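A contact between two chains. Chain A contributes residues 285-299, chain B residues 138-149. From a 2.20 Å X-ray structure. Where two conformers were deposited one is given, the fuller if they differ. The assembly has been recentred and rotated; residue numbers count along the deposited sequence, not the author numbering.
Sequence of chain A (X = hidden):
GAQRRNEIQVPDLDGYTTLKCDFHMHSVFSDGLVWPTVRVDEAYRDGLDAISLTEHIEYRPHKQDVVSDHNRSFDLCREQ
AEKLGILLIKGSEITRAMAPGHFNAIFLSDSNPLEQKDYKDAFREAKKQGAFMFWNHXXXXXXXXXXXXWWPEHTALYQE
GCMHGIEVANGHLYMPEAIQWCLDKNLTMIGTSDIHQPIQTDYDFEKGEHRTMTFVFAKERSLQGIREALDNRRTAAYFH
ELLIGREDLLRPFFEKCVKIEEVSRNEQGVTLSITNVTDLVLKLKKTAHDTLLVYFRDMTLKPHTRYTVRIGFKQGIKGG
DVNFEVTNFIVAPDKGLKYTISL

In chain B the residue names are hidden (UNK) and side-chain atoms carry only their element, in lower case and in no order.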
# COMPACT_ATOMS: atom_id res chain seq x y z
N LYS A 285 21.18 -13.79 13.55
CA LYS A 285 21.85 -13.22 14.70
C LYS A 285 23.05 -14.08 15.02
O LYS A 285 22.95 -15.29 15.16
CB LYS A 285 20.91 -13.14 15.90
CG LYS A 285 21.50 -12.44 17.12
CD LYS A 285 20.51 -12.36 18.28
CE LYS A 285 19.39 -11.35 18.02
NZ LYS A 285 19.87 -9.93 17.99
N LYS A 286 24.19 -13.40 15.09
CA LYS A 286 25.48 -14.03 15.36
C LYS A 286 25.44 -14.75 16.72
O LYS A 286 25.01 -14.20 17.72
CB LYS A 286 26.64 -13.02 15.32
CG LYS A 286 28.02 -13.63 15.50
CD LYS A 286 29.15 -12.71 15.12
CE LYS A 286 29.13 -11.40 15.85
NZ LYS A 286 30.13 -10.49 15.19
N THR A 287 25.90 -15.99 16.70
CA THR A 287 26.02 -16.80 17.87
C THR A 287 27.49 -17.02 18.13
O THR A 287 28.36 -16.40 17.50
CB THR A 287 25.33 -18.15 17.67
OG1 THR A 287 25.89 -18.78 16.53
CG2 THR A 287 23.82 -17.98 17.44
N ALA A 288 27.77 -17.93 19.05
CA ALA A 288 29.16 -18.20 19.44
C ALA A 288 30.05 -18.51 18.26
O ALA A 288 29.77 -19.38 17.43
CB ALA A 288 29.22 -19.29 20.51
N HIS A 289 31.18 -17.81 18.21
CA HIS A 289 32.10 -17.93 17.09
C HIS A 289 33.55 -17.61 17.44
O HIS A 289 33.88 -17.20 18.54
CB HIS A 289 31.65 -16.95 16.00
CG HIS A 289 31.74 -15.52 16.43
ND1 HIS A 289 30.83 -14.94 17.29
CD2 HIS A 289 32.69 -14.58 16.19
CE1 HIS A 289 31.19 -13.69 17.53
NE2 HIS A 289 32.31 -13.45 16.88
N ASP A 290 34.42 -17.84 16.47
CA ASP A 290 35.84 -17.49 16.60
C ASP A 290 35.87 -15.98 16.45
O ASP A 290 35.50 -15.42 15.42
CB ASP A 290 36.70 -18.17 15.54
CG ASP A 290 38.18 -17.76 15.63
OD1 ASP A 290 38.52 -16.85 16.41
OD2 ASP A 290 39.00 -18.34 14.88
N THR A 291 36.34 -15.33 17.49
CA THR A 291 36.29 -13.87 17.53
C THR A 291 37.21 -13.24 16.48
O THR A 291 37.11 -12.07 16.18
CB THR A 291 36.58 -13.38 18.94
OG1 THR A 291 36.08 -12.06 19.07
CG2 THR A 291 38.06 -13.41 19.24
N LEU A 292 38.07 -14.05 15.87
CA LEU A 292 39.02 -13.59 14.82
C LEU A 292 38.32 -13.60 13.48
O LEU A 292 38.82 -13.12 12.47
CB LEU A 292 40.25 -14.48 14.77
CG LEU A 292 41.09 -14.41 16.06
CD1 LEU A 292 42.22 -15.42 16.04
CD2 LEU A 292 41.62 -13.01 16.26
N LEU A 293 37.12 -14.17 13.50
CA LEU A 293 36.27 -14.26 12.31
C LEU A 293 35.26 -13.16 12.51
O LEU A 293 34.32 -13.27 13.30
CB LEU A 293 35.61 -15.63 12.18
CG LEU A 293 35.10 -16.00 10.79
CD1 LEU A 293 36.26 -16.18 9.78
CD2 LEU A 293 34.26 -17.29 10.84
N VAL A 294 35.46 -12.08 11.78
CA VAL A 294 34.68 -10.86 11.93
C VAL A 294 33.51 -10.74 10.98
O VAL A 294 33.70 -10.58 9.79
CB VAL A 294 35.58 -9.59 11.79
CG1 VAL A 294 34.77 -8.29 12.05
CG2 VAL A 294 36.82 -9.69 12.73
N TYR A 295 32.30 -10.82 11.53
CA TYR A 295 31.12 -10.64 10.71
C TYR A 295 29.98 -9.95 11.47
O TYR A 295 30.06 -9.61 12.68
CB TYR A 295 30.66 -11.98 10.07
CG TYR A 295 30.37 -13.10 11.05
CD1 TYR A 295 31.40 -13.74 11.72
CD2 TYR A 295 29.06 -13.51 11.30
CE1 TYR A 295 31.14 -14.78 12.62
CE2 TYR A 295 28.77 -14.53 12.22
CZ TYR A 295 29.83 -15.16 12.87
OH TYR A 295 29.55 -16.20 13.75
N PHE A 296 28.91 -9.76 10.72
CA PHE A 296 27.70 -9.06 11.21
C PHE A 296 27.30 -9.51 12.59
O PHE A 296 27.69 -10.58 13.02
CB PHE A 296 26.51 -9.26 10.27
CG PHE A 296 26.00 -10.68 10.19
CD1 PHE A 296 25.12 -11.19 11.16
CD2 PHE A 296 26.29 -11.47 9.08
CE1 PHE A 296 24.63 -12.47 11.05
CE2 PHE A 296 25.75 -12.75 8.94
CZ PHE A 296 24.94 -13.26 9.93
N ARG A 297 26.55 -8.65 13.29
CA ARG A 297 26.08 -9.05 14.62
C ARG A 297 24.68 -9.58 14.49
O ARG A 297 24.29 -10.55 15.15
CB ARG A 297 26.08 -7.94 15.67
CG ARG A 297 26.48 -8.64 16.98
CD ARG A 297 26.50 -7.83 18.22
NE ARG A 297 27.39 -6.69 18.22
CZ ARG A 297 27.26 -5.77 19.16
NH1 ARG A 297 26.34 -6.00 20.09
NH2 ARG A 297 28.02 -4.68 19.22
N ASP A 298 23.96 -8.87 13.63
CA ASP A 298 22.58 -9.10 13.30
C ASP A 298 22.40 -8.71 11.87
O ASP A 298 23.03 -7.81 11.38
CB ASP A 298 21.68 -8.21 14.13
CG ASP A 298 21.45 -8.71 15.54
OD1 ASP A 298 20.58 -9.61 15.73
OD2 ASP A 298 22.09 -8.14 16.45
N MSE A 299 21.48 -9.38 11.21
CA MSE A 299 21.21 -9.11 9.81
C MSE A 299 19.83 -9.63 9.40
O MSE A 299 19.42 -10.70 9.78
CB MSE A 299 22.29 -9.81 9.03
CG MSE A 299 22.28 -9.58 7.61
SE MSE A 299 23.70 -10.55 6.67
CE MSE A 299 23.00 -9.78 4.94
N UNK B 138 26.40 3.45 19.26
CA UNK B 138 27.43 2.75 20.03
C UNK B 138 27.63 1.27 19.65
O UNK B 138 28.72 0.70 19.81
c UNK B 138 25.55 3.40 21.43
c UNK B 138 25.42 4.14 20.13
c UNK B 138 26.94 2.88 21.50
N UNK B 139 26.54 0.70 19.15
CA UNK B 139 26.40 -0.73 18.86
C UNK B 139 26.65 -1.15 17.43
O UNK B 139 26.63 -2.34 17.10
N UNK B 140 26.90 -0.16 16.59
CA UNK B 140 27.22 -0.39 15.19
C UNK B 140 28.30 -1.48 15.10
O UNK B 140 29.38 -1.31 15.65
c UNK B 140 27.70 0.90 14.55
c UNK B 140 30.54 2.65 10.42
c UNK B 140 29.58 1.74 10.03
c UNK B 140 29.90 2.47 12.75
c UNK B 140 28.77 1.19 11.03
c UNK B 140 27.22 0.07 12.20
n UNK B 140 27.74 0.28 10.93
c UNK B 140 28.91 1.55 12.39
c UNK B 140 27.94 0.80 13.13
c UNK B 140 30.70 3.01 11.76
N UNK B 141 27.98 -2.56 14.38
CA UNK B 141 28.83 -3.77 14.37
C UNK B 141 30.11 -3.56 13.58
O UNK B 141 31.06 -4.29 13.73
c UNK B 141 28.06 -5.04 13.92
c UNK B 141 27.48 -4.93 12.50
o UNK B 141 26.61 -5.76 12.12
o UNK B 141 27.89 -3.99 11.78
N UNK B 142 30.15 -2.52 12.78
CA UNK B 142 31.36 -2.23 12.04
C UNK B 142 32.50 -1.83 13.00
O UNK B 142 33.65 -2.12 12.74
o UNK B 142 32.32 -0.95 10.25
c UNK B 142 31.14 -1.13 11.02
N UNK B 143 32.16 -1.22 14.12
CA UNK B 143 33.15 -0.77 15.13
C UNK B 143 33.16 -1.58 16.43
O UNK B 143 34.19 -1.64 17.14
c UNK B 143 33.20 1.65 14.19
c UNK B 143 33.42 3.11 14.60
n UNK B 143 34.39 3.74 14.00
o UNK B 143 32.74 3.63 15.46
c UNK B 143 32.96 0.73 15.42
N UNK B 144 32.01 -2.19 16.76
CA UNK B 144 31.98 -3.15 17.88
C UNK B 144 31.32 -4.45 17.35
O UNK B 144 30.10 -4.62 17.38
c UNK B 144 31.77 -1.13 21.07
n UNK B 144 30.96 -0.21 21.57
c UNK B 144 31.82 -1.25 19.58
c UNK B 144 31.29 -2.60 19.11
o UNK B 144 32.49 -1.86 21.77
N UNK B 145 32.12 -5.35 16.82
CA UNK B 145 31.40 -6.44 16.16
C UNK B 145 30.79 -7.51 17.01
O UNK B 145 29.97 -8.24 16.50
c UNK B 145 33.46 -5.16 16.25
c UNK B 145 33.80 -6.51 15.78
c UNK B 145 32.47 -7.08 15.27
N UNK B 146 31.14 -7.61 18.27
CA UNK B 146 30.61 -8.69 19.10
C UNK B 146 29.75 -8.26 20.28
O UNK B 146 28.65 -8.79 20.54
o UNK B 146 31.78 -10.82 17.53
o UNK B 146 33.74 -10.24 18.34
c UNK B 146 32.48 -10.25 18.40
c UNK B 146 31.78 -9.55 19.57
N UNK B 147 30.28 -7.27 20.99
CA UNK B 147 29.67 -6.70 22.18
C UNK B 147 29.65 -5.20 22.07
O UNK B 147 30.57 -4.62 21.53
o UNK B 147 30.57 -8.46 23.61
c UNK B 147 29.90 -6.48 24.72
c UNK B 147 30.51 -7.05 23.46
N UNK B 148 28.58 -4.58 22.58
CA UNK B 148 28.51 -3.11 22.66
C UNK B 148 29.05 -2.72 24.04
O UNK B 148 28.39 -2.80 25.07
c UNK B 148 27.16 -1.06 22.37
o UNK B 148 26.62 -3.07 21.17
c UNK B 148 27.12 -2.56 22.42
N UNK B 149 30.30 -2.28 24.01
CA UNK B 149 31.03 -1.92 25.20
C UNK B 149 31.21 -0.45 25.36
O UNK B 149 31.15 0.34 24.41
c UNK B 149 33.82 -4.63 24.97
n UNK B 149 35.33 -6.64 24.95
c UNK B 149 33.90 -6.16 24.89
c UNK B 149 32.41 -2.59 25.15
c UNK B 149 32.40 -4.10 24.93
O HOH W 1 34.74 -10.33 15.88

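Position 138 carries three carbons that close a ring onto its own backbone N, the mark of proline; Pro138(B) touches nothing on chain A. Position 139 has no side-chain atoms and is glycine. Gly139(B) brings its O within 3.4 Å of Arg297(A) NH2, but the angle is too poor for a hydrogen bond. At 140, one carbon leads to fused five- and six-membered rings holding eight carbons and one nitrogen: Trp140(B), pointing away from chain A.

Position 141 has two carbons, the second bearing two oxygens and no nitrogen, one oxygen lying 3.1 Å from Arg297(A) N. Two oxygens on one carbon make a carboxylate, so this is Asp141(B), whose OD2 accepts that N-H. Position 142, one carbon then one oxygen, is Ser142(B), turned away. Positions 143 and 144 each show three carbons, the third carrying one oxygen and one nitrogen, hence Gln143(B) and Gln144(B). The first is out of reach. The side chain of the second ends away from chain A and braces its own loop: Gln144(B) NE2 donates to Pro138(B) O at 3.0 Å, while Gln144(B) O receives Arg297(A) NH2 at 2.8 Å.

Position 145 again closes three carbons onto N. Pro145(B) sets CB 4.1 Å from Val294(A) CG1, an apolar contact, and its O accepts Lys286(A) NZ at 2.6 Å. Position 146 has two carbons and a terminal pair of oxygens, and these meet a lysine, a histidine and a threonine: Asp146(B). OD1 forms a salt bridge with Lys286(A) NZ at 2.9 Å and a weak hydrogen bond with His289(A) NE2 at 2.8 Å; OD2 accepts Thr291(A) OG1 at 3.1 Å. A water also links OD2 to Thr291(A) O.

Positions 147 and 148 each have a carbon bearing one oxygen and one carbon, so both are threonine. Thr147(B) points away, but Thr148(B) OG1 accepts Arg297(A) NH2 at 2.9 Å and NH1 at 3.1 Å. Position 149, four carbons in a row ending in nitrogen, is Lys149(B), making no contact; its N donates to Gln144(B) OE1 at 3.2 Å.

The contact turns on Arg297(A), the residue with the largest covered area. Its guanidinium finds Gln144(B) O and Thr148(B) OG1 near its plane, with the backbone of Asp146(B) and Thr147(B) over one face. The second anchor is Asp146(B): its CA-to-CB bond points away, yet the carboxylate returns to chain A. The rule is a loop that offers backbone carbonyls to cations, with carboxylates completing the grip.

Chain B (138-149) PGWDSQQPDTTK
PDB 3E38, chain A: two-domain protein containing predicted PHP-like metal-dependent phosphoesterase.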